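Local coordinates for protein type-iv like pilin ttha1219 (Thermus thermophilus, PDB 5G23) that is a type IV pilin-like protein linked to natural competence, probably forming part of the pilus machinery for DNA uptake and resembling type II secretion pseudopilins, at residues Val55-Leu60 / Lys225-Gln230; Phe145-Leu150 / Leu176-Leu181. One frame throughout, in Å; residues are numbered along the deposited sequence.

Contact 1 of 2, residues Val55-Leu60 / Lys225-Gln230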
# COMPACT_ATOMS: atom_id res chain seq x y z
N VAL B 55 1.97 0.09 2.89
CA VAL B 55 2.01 1.30 2.04
C VAL B 55 3.18 2.17 2.45
O VAL B 55 3.92 2.65 1.63
CB VAL B 55 0.67 2.06 2.11
CG1 VAL B 55 0.73 3.43 1.42
CG2 VAL B 55 -0.46 1.22 1.45
N LEU B 56 3.31 2.46 3.75
CA LEU B 56 4.33 3.37 4.22
C LEU B 56 5.72 2.81 4.06
O LEU B 56 6.66 3.57 3.71
CB LEU B 56 4.05 3.77 5.68
CG LEU B 56 3.20 5.01 5.94
CD1 LEU B 56 1.77 4.80 5.40
CD2 LEU B 56 3.15 5.30 7.46
N ALA B 57 5.89 1.51 4.29
CA ALA B 57 7.20 0.92 4.17
C ALA B 57 7.73 0.96 2.79
O ALA B 57 8.90 1.29 2.56
CB ALA B 57 7.22 -0.49 4.65
N ARG B 58 6.85 0.69 1.83
CA ARG B 58 7.30 0.68 0.44
C ARG B 58 7.73 2.06 0.01
O ARG B 58 8.69 2.22 -0.74
CB ARG B 58 6.21 0.15 -0.47
CG ARG B 58 6.67 -0.13 -1.89
CD ARG B 58 5.57 -0.60 -2.88
NE ARG B 58 6.21 -1.01 -4.17
CZ ARG B 58 6.11 -2.19 -4.77
NH1 ARG B 58 5.32 -3.17 -4.27
NH2 ARG B 58 6.77 -2.40 -5.91
N GLU B 59 7.02 3.07 0.46
CA GLU B 59 7.32 4.41 0.10
C GLU B 59 8.62 4.90 0.78
O GLU B 59 9.43 5.59 0.17
CB GLU B 59 6.10 5.24 0.47
CG GLU B 59 6.13 6.71 0.17
CD GLU B 59 5.71 7.01 -1.23
OE1 GLU B 59 5.27 6.07 -1.93
OE2 GLU B 59 5.95 8.15 -1.63
N LEU B 60 8.79 4.62 2.06
CA LEU B 60 9.90 5.15 2.82
C LEU B 60 11.23 4.43 2.52
O LEU B 60 12.29 5.06 2.65
CB LEU B 60 9.59 5.15 4.32
CG LEU B 60 8.47 6.14 4.69
CD1 LEU B 60 8.02 5.96 6.12
CD2 LEU B 60 8.88 7.60 4.48
N LYS B 225 0.70 -1.53 15.83
CA LYS B 225 1.62 -2.15 15.00
C LYS B 225 2.94 -1.37 15.04
O LYS B 225 2.94 -0.17 14.92
CB LYS B 225 1.13 -2.26 13.57
CG LYS B 225 1.97 -3.27 12.79
CD LYS B 225 1.46 -3.40 11.39
CE LYS B 225 2.32 -4.35 10.58
NZ LYS B 225 2.07 -5.75 11.02
N LEU B 226 4.01 -2.12 15.24
CA LEU B 226 5.39 -1.61 15.10
C LEU B 226 6.03 -2.29 13.90
O LEU B 226 6.02 -3.52 13.80
CB LEU B 226 6.22 -1.91 16.33
CG LEU B 226 7.70 -1.53 16.33
CD1 LEU B 226 7.86 -0.04 16.36
CD2 LEU B 226 8.43 -2.16 17.48
N TRP B 227 6.67 -1.50 13.01
CA TRP B 227 7.39 -2.09 11.91
C TRP B 227 8.68 -1.31 11.63
O TRP B 227 8.72 -0.11 11.89
CB TRP B 227 6.48 -2.30 10.70
CG TRP B 227 6.03 -1.08 9.96
CD1 TRP B 227 6.42 -0.77 8.75
CD2 TRP B 227 5.04 -0.13 10.31
NE1 TRP B 227 5.82 0.35 8.31
CE2 TRP B 227 4.95 0.77 9.26
CE3 TRP B 227 4.26 0.10 11.46
CZ2 TRP B 227 4.10 1.87 9.29
CZ3 TRP B 227 3.35 1.14 11.47
CH2 TRP B 227 3.28 2.05 10.39
N ILE B 228 9.68 -2.01 11.13
CA ILE B 228 10.98 -1.48 10.87
C ILE B 228 11.18 -1.44 9.38
O ILE B 228 10.90 -2.41 8.69
CB ILE B 228 12.07 -2.37 11.44
CG1 ILE B 228 11.82 -2.66 12.90
CG2 ILE B 228 13.41 -1.69 11.18
CD1 ILE B 228 11.64 -1.42 13.78
N VAL B 229 11.60 -0.30 8.89
CA VAL B 229 11.88 -0.06 7.47
C VAL B 229 13.33 0.26 7.28
O VAL B 229 13.83 1.23 7.86
CB VAL B 229 11.07 1.13 6.95
CG1 VAL B 229 11.29 1.26 5.47
CG2 VAL B 229 9.58 0.91 7.18
N GLN B 230 14.07 -0.58 6.51
CA GLN B 230 15.47 -0.31 6.27
C GLN B 230 15.55 0.90 5.34
O GLN B 230 14.67 1.10 4.48
CB GLN B 230 16.18 -1.55 5.70
CG GLN B 230 16.08 -2.76 6.54
CD GLN B 230 16.74 -2.63 7.88
OE1 GLN B 230 16.09 -2.91 8.88
NE2 GLN B 230 17.97 -2.15 7.95

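Contact 2 of 2, residues Phe145-Leu150 / Leu176-Leu181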
# COMPACT_ATOMS: atom_id res chain seq x y z
N PHE B 145 1.01 7.97 16.34
CA PHE B 145 1.89 7.73 15.20
C PHE B 145 3.24 8.21 15.66
O PHE B 145 3.40 9.31 16.15
CB PHE B 145 1.47 8.42 13.88
CG PHE B 145 2.40 8.21 12.72
CD1 PHE B 145 2.77 6.96 12.32
CD2 PHE B 145 2.86 9.30 11.97
CE1 PHE B 145 3.64 6.78 11.23
CE2 PHE B 145 3.75 9.14 10.87
CZ PHE B 145 4.09 7.87 10.48
N ARG B 146 4.18 7.27 15.66
CA ARG B 146 5.56 7.54 16.18
C ARG B 146 6.53 7.07 15.14
O ARG B 146 6.34 5.99 14.48
CB ARG B 146 5.86 6.80 17.50
CG ARG B 146 4.95 7.13 18.64
CD ARG B 146 5.15 8.58 19.10
NE ARG B 146 4.40 8.75 20.33
CZ ARG B 146 3.16 9.23 20.38
NH1 ARG B 146 2.52 9.62 19.27
NH2 ARG B 146 2.51 9.25 21.56
N VAL B 147 7.64 7.84 14.94
CA VAL B 147 8.72 7.39 14.06
C VAL B 147 10.04 7.63 14.82
O VAL B 147 10.26 8.73 15.30
CB VAL B 147 8.78 8.22 12.77
CG1 VAL B 147 9.86 7.75 11.85
CG2 VAL B 147 7.41 8.17 12.04
N ALA B 148 10.84 6.60 14.93
CA ALA B 148 12.18 6.68 15.48
C ALA B 148 13.17 6.26 14.38
O ALA B 148 12.75 5.72 13.35
CB ALA B 148 12.33 5.74 16.65
N TYR B 149 14.45 6.56 14.58
CA TYR B 149 15.43 6.22 13.61
C TYR B 149 16.67 5.59 14.26
O TYR B 149 17.02 5.87 15.42
CB TYR B 149 15.82 7.44 12.76
CG TYR B 149 16.50 8.54 13.51
CD1 TYR B 149 15.77 9.54 14.10
CD2 TYR B 149 17.93 8.68 13.51
CE1 TYR B 149 16.38 10.58 14.75
CE2 TYR B 149 18.54 9.74 14.12
CZ TYR B 149 17.73 10.69 14.72
OH TYR B 149 18.32 11.72 15.38
N LEU B 150 17.35 4.76 13.48
CA LEU B 150 18.50 4.03 13.97
C LEU B 150 19.74 4.65 13.39
O LEU B 150 19.92 4.71 12.16
CB LEU B 150 18.41 2.56 13.58
CG LEU B 150 19.55 1.64 14.01
CD1 LEU B 150 19.75 1.66 15.53
CD2 LEU B 150 19.29 0.25 13.53
N LEU B 176 14.22 3.05 9.99
CA LEU B 176 13.16 3.78 10.69
C LEU B 176 12.30 2.75 11.40
O LEU B 176 12.10 1.65 10.87
CB LEU B 176 12.29 4.57 9.75
CG LEU B 176 12.98 5.63 8.89
CD1 LEU B 176 11.97 6.26 7.96
CD2 LEU B 176 13.62 6.70 9.76
N ALA B 177 11.83 3.11 12.56
CA ALA B 177 10.79 2.37 13.24
C ALA B 177 9.53 3.21 13.26
O ALA B 177 9.54 4.37 13.68
CB ALA B 177 11.20 2.03 14.65
N LEU B 178 8.43 2.62 12.81
CA LEU B 178 7.15 3.26 12.78
C LEU B 178 6.14 2.52 13.67
O LEU B 178 6.19 1.28 13.74
CB LEU B 178 6.64 3.33 11.35
CG LEU B 178 7.54 4.22 10.51
CD1 LEU B 178 8.46 3.32 9.75
CD2 LEU B 178 6.74 5.03 9.56
N TYR B 179 5.33 3.29 14.38
CA TYR B 179 4.34 2.74 15.31
C TYR B 179 3.00 3.43 15.09
O TYR B 179 2.93 4.63 15.02
CB TYR B 179 4.80 2.94 16.76
CG TYR B 179 3.76 2.55 17.77
CD1 TYR B 179 3.64 1.24 18.20
CD2 TYR B 179 2.88 3.51 18.31
CE1 TYR B 179 2.68 0.86 19.12
CE2 TYR B 179 1.92 3.16 19.24
CZ TYR B 179 1.84 1.83 19.68
OH TYR B 179 0.90 1.48 20.53
N LEU B 180 1.93 2.60 15.01
CA LEU B 180 0.58 3.09 15.01
C LEU B 180 -0.23 2.40 16.12
O LEU B 180 -0.07 1.17 16.37
CB LEU B 180 -0.07 2.77 13.66
CG LEU B 180 0.36 3.60 12.47
CD1 LEU B 180 -0.13 2.97 11.17
CD2 LEU B 180 -0.22 5.01 12.65
N LEU B 181 -1.03 3.20 16.82
CA LEU B 181 -2.08 2.72 17.72
C LEU B 181 -3.39 3.26 17.19
O LEU B 181 -3.51 4.45 16.91
CB LEU B 181 -1.84 3.20 19.12
CG LEU B 181 -2.88 2.86 20.14
CD1 LEU B 181 -2.94 1.40 20.45
CD2 LEU B 181 -2.62 3.65 21.44

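Contact 1 of 2, residues Val55-Leu60 / Lys225-Gln230
Trp-227 and Val-229, on one side of the edge strand 221-230, pack against Leu-56, Ala-57 and Leu-60 of helix 44-61, the helix-on-sheet packing of the pilin fold, in which the N-terminal helix lies against antiparallel strands. Over these segments helix and strand run nearly parallel, their axes 19° apart and 8.4 Å at closest approach. The Trp-227 side chain leaves the strand toward the helix with CG between its own backbone N and carbonyl carbon (chi1 71°), and the indole meets the helix edge-on: Leu-56 CD2 and Ala-57 CB both lie near the ring plane and touch the rim at separate atoms. Leu-56 crosses the Trp-227 side chain at about a right angle, its CD2 4.0 Å from CZ2 of Trp-227, with Leu-56 CB nearly as close to the same ring atom. Ala-57, small and partly exposed, reaches both strand residues through one methyl, its CB 4.0 Å from Trp-227 NE1. Leu-60 adds a looser contact, its CB 4.4 Å from Val-229 CG1. Beyond the segments, Leu-178 and Leu-180 of the neighbouring strand also touch the indole, while Arg-58 turns from the strand to form a salt bridge with Glu-59 of the second subunit. Val-229 divides its branches over Ala-57: CG1 stands 3.8 Å from the carbonyl O of Ala-57, and CG2, anti to the Val-229 carbonyl carbon, packs 3.7 Å from Ala-57 CB.

Contact 2 of 2, residues Phe145-Leu150 / Leu176-Leu181
Phe-145 carries CG anti to its backbone N (chi1 178°), whereas Leu-178 and Leu-180 hold CG anti to the carbonyl carbon, and the three side chains meet on one face of an antiparallel strand pair. Leu-178 lies alongside Phe-145, pointing the same way, with CD2 at the ring edge 3.9 Å from Phe-145 CE1. Leu-180 crosses Phe-145 obliquely and brings its CD2 to 3.6 Å from Phe-145 CD1. An alanine in place of Phe-145 would remove the ring, probably opening a gap beside Leu-178 CD2 and leaving Leu-180 CD2 with the CB contact alone from this residue. Further along this face, Leu-176 CD2 rests 3.8 Å from Tyr-149 CB. Arg-146/Tyr-179 and Ala-148/Ala-177 are hydrogen-bonded pairs, each closed by two backbone bonds. Arg-146 and Tyr-179 run side by side on the other face, Arg-146 CB 4.1 Å from Tyr-179 CB, with guanidinium and ring planes 60° apart. Arg-146 NH1 bonds Phe-145 O from above the carbonyl plane, NH2 reaches Glu-211 O, and Tyr-179 OH bonds Glu-224. These are the central strands of a four-stranded sheet, between 154-156 and 221-230; helix 44-61 packs on the Phe-145 face through Leu-49, Thr-52, Leu-56 and Leu-60.

In the fold
Both contacts are buried, their centres about 9 Å apart, and they share one sheet: strand 221-230 of contact 1 neighbours strand 173-184 of contact 2, joined by probable backbone hydrogen bonds such as Val-229 N to Leu-176 O. Contact 2 holds strand to strand within the sheet and pairs backbone bonding with apolar packing; contact 1 sets the helix on the sheet's edge strand mainly through apolar side-chain packing, without hydrogen bonds between the two segments. Contact 2 buries more surface, 467 against 212 Å², and touches no other chain, whereas the helix in contact 1 also reaches the second subunit. Along the chain, 145-150/176-181 is nested within the loop closed by 55-60/225-230.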